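Long-range contact in YaeO (Vibrio cholerae serotype O1, PDB 6JIE), which inhibits Rho-dependent transcription termination by dissociating the Rho hexamer, and is a structural homologue of the RNA chaperone Hfq: residues K21-S26 against L63-A68. Numbering follows the deposited sequence.
Sequences KLTMKS and LSSMEA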
ATOM      1  N   LYS A  21       7.948  -5.536   0.265  1.00 10.64           N
ATOM      2  CA  LYS A  21       9.252  -5.194   0.814  1.00  7.74           C
ATOM      3  C   LYS A  21      10.303  -5.753  -0.133  1.00  7.96           C
ATOM      4  O   LYS A  21      10.358  -6.971  -0.366  1.00  9.48           O
ATOM      5  CB  LYS A  21       9.415  -5.768   2.223  1.00  8.71           C
ATOM      6  CG  LYS A  21      10.839  -5.678   2.781  1.00  9.30           C
ATOM      7  CD  LYS A  21      10.922  -6.489   4.074  1.00 17.98           C
ATOM      8  CE  LYS A  21      12.346  -6.745   4.523  1.00 26.22           C
ATOM      9  NZ  LYS A  21      12.373  -7.790   5.601  1.00 26.68           N
ATOM     10  N   LEU A  22      11.150  -4.875  -0.657  1.00 10.03           N
ATOM     11  CA  LEU A  22      12.200  -5.278  -1.582  1.00 10.71           C
ATOM     12  C   LEU A  22      13.542  -5.185  -0.883  1.00 12.11           C
ATOM     13  O   LEU A  22      13.851  -4.168  -0.253  1.00 14.59           O
ATOM     14  CB  LEU A  22      12.218  -4.400  -2.830  1.00  9.44           C
ATOM     15  CG  LEU A  22      10.899  -4.289  -3.584  1.00 11.69           C
ATOM     16  CD1 LEU A  22      11.145  -3.443  -4.814  1.00 10.62           C
ATOM     17  CD2 LEU A  22      10.391  -5.649  -3.968  1.00  9.86           C
ATOM     18  N   THR A  23      14.328  -6.246  -0.976  1.00 10.11           N
ATOM     19  CA  THR A  23      15.687  -6.243  -0.459  1.00 10.36           C
ATOM     20  C   THR A  23      16.650  -6.339  -1.634  1.00 13.64           C
ATOM     21  O   THR A  23      16.516  -7.232  -2.473  1.00 12.31           O
ATOM     22  CB  THR A  23      15.913  -7.401   0.518  1.00 11.47           C
ATOM     23  OG1 THR A  23      14.903  -7.387   1.542  1.00 11.89           O
ATOM     24  CG2 THR A  23      17.280  -7.264   1.185  1.00 14.70           C
ATOM     25  N   MET A  24      17.612  -5.421  -1.686  1.00 11.73           N
ATOM     26  CA  MET A  24      18.582  -5.382  -2.768  1.00 14.50           C
ATOM     27  C   MET A  24      19.795  -6.229  -2.423  1.00 15.19           C
ATOM     28  O   MET A  24      20.009  -6.618  -1.269  1.00 17.04           O
ATOM     29  CB  MET A  24      19.029  -3.943  -3.055  1.00 14.33           C
ATOM     30  CG  MET A  24      17.883  -2.928  -3.169  1.00 15.02           C
ATOM     31  SD  MET A  24      16.581  -3.313  -4.361  1.00 16.39           S
ATOM     32  CE  MET A  24      17.479  -3.129  -5.901  1.00 13.23           C
ATOM     33  N   LYS A  25      20.605  -6.509  -3.453  1.00 14.68           N
ATOM     34  CA  LYS A  25      21.820  -7.286  -3.245  1.00 16.54           C
ATOM     35  C   LYS A  25      22.794  -6.555  -2.341  1.00 26.43           C
ATOM     36  O   LYS A  25      23.632  -7.196  -1.703  1.00 19.20           O
ATOM     37  CB  LYS A  25      22.465  -7.619  -4.597  1.00 17.78           C
ATOM     38  CG  LYS A  25      21.680  -8.701  -5.361  1.00 17.81           C
ATOM     39  CD  LYS A  25      22.272  -9.069  -6.723  1.00 28.81           C
ATOM     40  CE  LYS A  25      21.255  -9.899  -7.526  1.00 26.39           C
ATOM     41  NZ  LYS A  25      21.780 -10.330  -8.852  1.00 33.27           N
ATOM     42  N   SER A  26      22.681  -5.231  -2.262  1.00 16.52           N
ATOM     43  CA  SER A  26      23.450  -4.448  -1.306  1.00 22.42           C
ATOM     44  C   SER A  26      23.033  -4.724   0.125  1.00 21.27           C
ATOM     45  O   SER A  26      23.808  -4.463   1.051  1.00 21.25           O
ATOM     46  CB  SER A  26      23.245  -2.967  -1.587  1.00 21.59           C
ATOM     47  OG  SER A  26      21.924  -2.610  -1.197  1.00 19.71           O
ATOM     48  N   LEU A  63      17.772  -6.985  -7.416  1.00 14.54           N
ATOM     49  CA  LEU A  63      16.872  -7.455  -6.368  1.00 16.62           C
ATOM     50  C   LEU A  63      17.401  -8.751  -5.770  1.00 21.73           C
ATOM     51  O   LEU A  63      17.808  -9.663  -6.499  1.00 23.24           O
ATOM     52  CB  LEU A  63      15.468  -7.679  -6.914  1.00 11.31           C
ATOM     53  CG  LEU A  63      14.717  -6.408  -7.276  1.00 17.85           C
ATOM     54  CD1 LEU A  63      13.509  -6.797  -8.094  1.00 16.27           C
ATOM     55  CD2 LEU A  63      14.313  -5.690  -6.007  1.00 19.45           C
ATOM     56  N   SER A  64      17.398  -8.828  -4.442  1.00 12.52           N
ATOM     57  CA  SER A  64      17.679 -10.072  -3.736  1.00 13.66           C
ATOM     58  C   SER A  64      16.408 -10.811  -3.345  1.00 14.54           C
ATOM     59  O   SER A  64      16.346 -12.038  -3.460  1.00 17.88           O
ATOM     60  CB  SER A  64      18.516  -9.805  -2.482  1.00 23.36           C
ATOM     61  OG  SER A  64      18.800 -11.018  -1.799  1.00 27.15           O
ATOM     62  N   SER A  65      15.385 -10.094  -2.891  1.00 13.34           N
ATOM     63  CA  SER A  65      14.141 -10.749  -2.509  1.00 12.55           C
ATOM     64  C   SER A  65      13.001  -9.747  -2.586  1.00 11.77           C
ATOM     65  O   SER A  65      13.207  -8.530  -2.519  1.00 12.34           O
ATOM     66  CB  SER A  65      14.230 -11.353  -1.100  1.00 20.57           C
ATOM     67  OG  SER A  65      14.454 -10.352  -0.115  1.00 20.70           O
ATOM     68  N   MET A  66      11.793 -10.281  -2.765  1.00 10.85           N
ATOM     69  CA  MET A  66      10.557  -9.508  -2.697  1.00  8.86           C
ATOM     70  C   MET A  66       9.627 -10.208  -1.719  1.00  9.90           C
ATOM     71  O   MET A  66       9.374 -11.411  -1.855  1.00 15.61           O
ATOM     72  CB  MET A  66       9.881  -9.386  -4.075  1.00 12.69           C
ATOM     73  CG  MET A  66       8.474  -8.808  -4.015  1.00 12.64           C
ATOM     74  SD  MET A  66       7.844  -8.473  -5.676  1.00 15.38           S
ATOM     75  CE  MET A  66       7.658 -10.157  -6.264  1.00 13.52           C
ATOM     76  N   GLU A  67       9.137  -9.469  -0.727  1.00 10.03           N
ATOM     77  CA  GLU A  67       8.295 -10.016   0.332  1.00 10.43           C
ATOM     78  C   GLU A  67       6.927  -9.346   0.294  1.00 13.29           C
ATOM     79  O   GLU A  67       6.833  -8.118   0.243  1.00 11.39           O
ATOM     80  CB  GLU A  67       8.953  -9.808   1.703  1.00 11.47           C
ATOM     81  CG  GLU A  67       8.087 -10.191   2.897  1.00 12.90           C
ATOM     82  CD  GLU A  67       8.826 -10.068   4.207  1.00 18.17           C
ATOM     83  OE1 GLU A  67      10.055  -9.921   4.179  1.00 21.14           O
ATOM     84  OE2 GLU A  67       8.185 -10.144   5.269  1.00 32.10           O
ATOM     85  N   ALA A  68       5.867 -10.155   0.313  1.00 10.87           N
ATOM     86  CA  ALA A  68       4.514  -9.617   0.404  1.00 15.61           C
ATOM     87  C   ALA A  68       4.277  -8.940   1.748  1.00 16.27           C
ATOM     88  O   ALA A  68       4.608  -9.494   2.804  1.00 17.58           O
ATOM     89  CB  ALA A  68       3.498 -10.737   0.205  1.00 19.84           C
TER
HETATM   90  O   HOH W   1      12.550  -8.433   0.798  1.00 12.29           O
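Leu63 turns one methyl, CD2, toward two side chains of the facing strand: it lies 3.7 Å from Met24 SD and 4.0 Å from Leu22 CB. The compact apolar end of leucine suits this buried place, where a single methyl meets both neighbours. Met24 has CG beside the backbone N and bends at chi2 (-55°), which brings its sulfur to that methyl. On the buried face of the sheet, Leu22 lies alongside Met66, both pointing the same way, with Leu22 CD2 3.7 Å from Met66 CG. Apolar side chains suit these buried positions.

The opposite face is polar. Lys21 and Glu67 form an antiparallel hydrogen-bonded pair, joined by two backbone bonds, Lys21 N to Glu67 O and Glu67 N to Lys21 O. Both side chains leave with CG anti to the backbone N (chi1 170° and 173°) and run extended. Their CB atoms approach each other, and farther out Lys21 CD lies 3.5 Å from Glu67 OE1. Long, oppositely charged side chains suit this partly exposed face, since their charged ends can meet beyond the backbone. The salt bridge from Lys21 NZ to Glu67 OE1 is long, at 3.5 Å, and as a hydrogen bond weak. Beside it, one water donates to Lys21 O and hydrogen-bonds Thr23 OG1 and Ser65 OG, linking the small hydroxyl residues of the next hydrogen-bonded pair.

Here the strands form a classic beta bulge. Thr23 O takes hydrogen bonds from Ser64 N (2.7 Å) and Ser65 N (3.1 Å), while Thr23 N donates to Ser65 O. The extra residue shifts the register, so that Met24 pairs with Leu63.

Strands 19-24 and 63-68 are the middle pair of a four-stranded antiparallel sheet, flanked by strands 29-31 and 77-79. Helix 9-15 packs on Leu63 and Met66 through Ile10, whereas Leu22 reaches Ile47 and Leu49 of strand 45-50, joining this sheet to the three-stranded one.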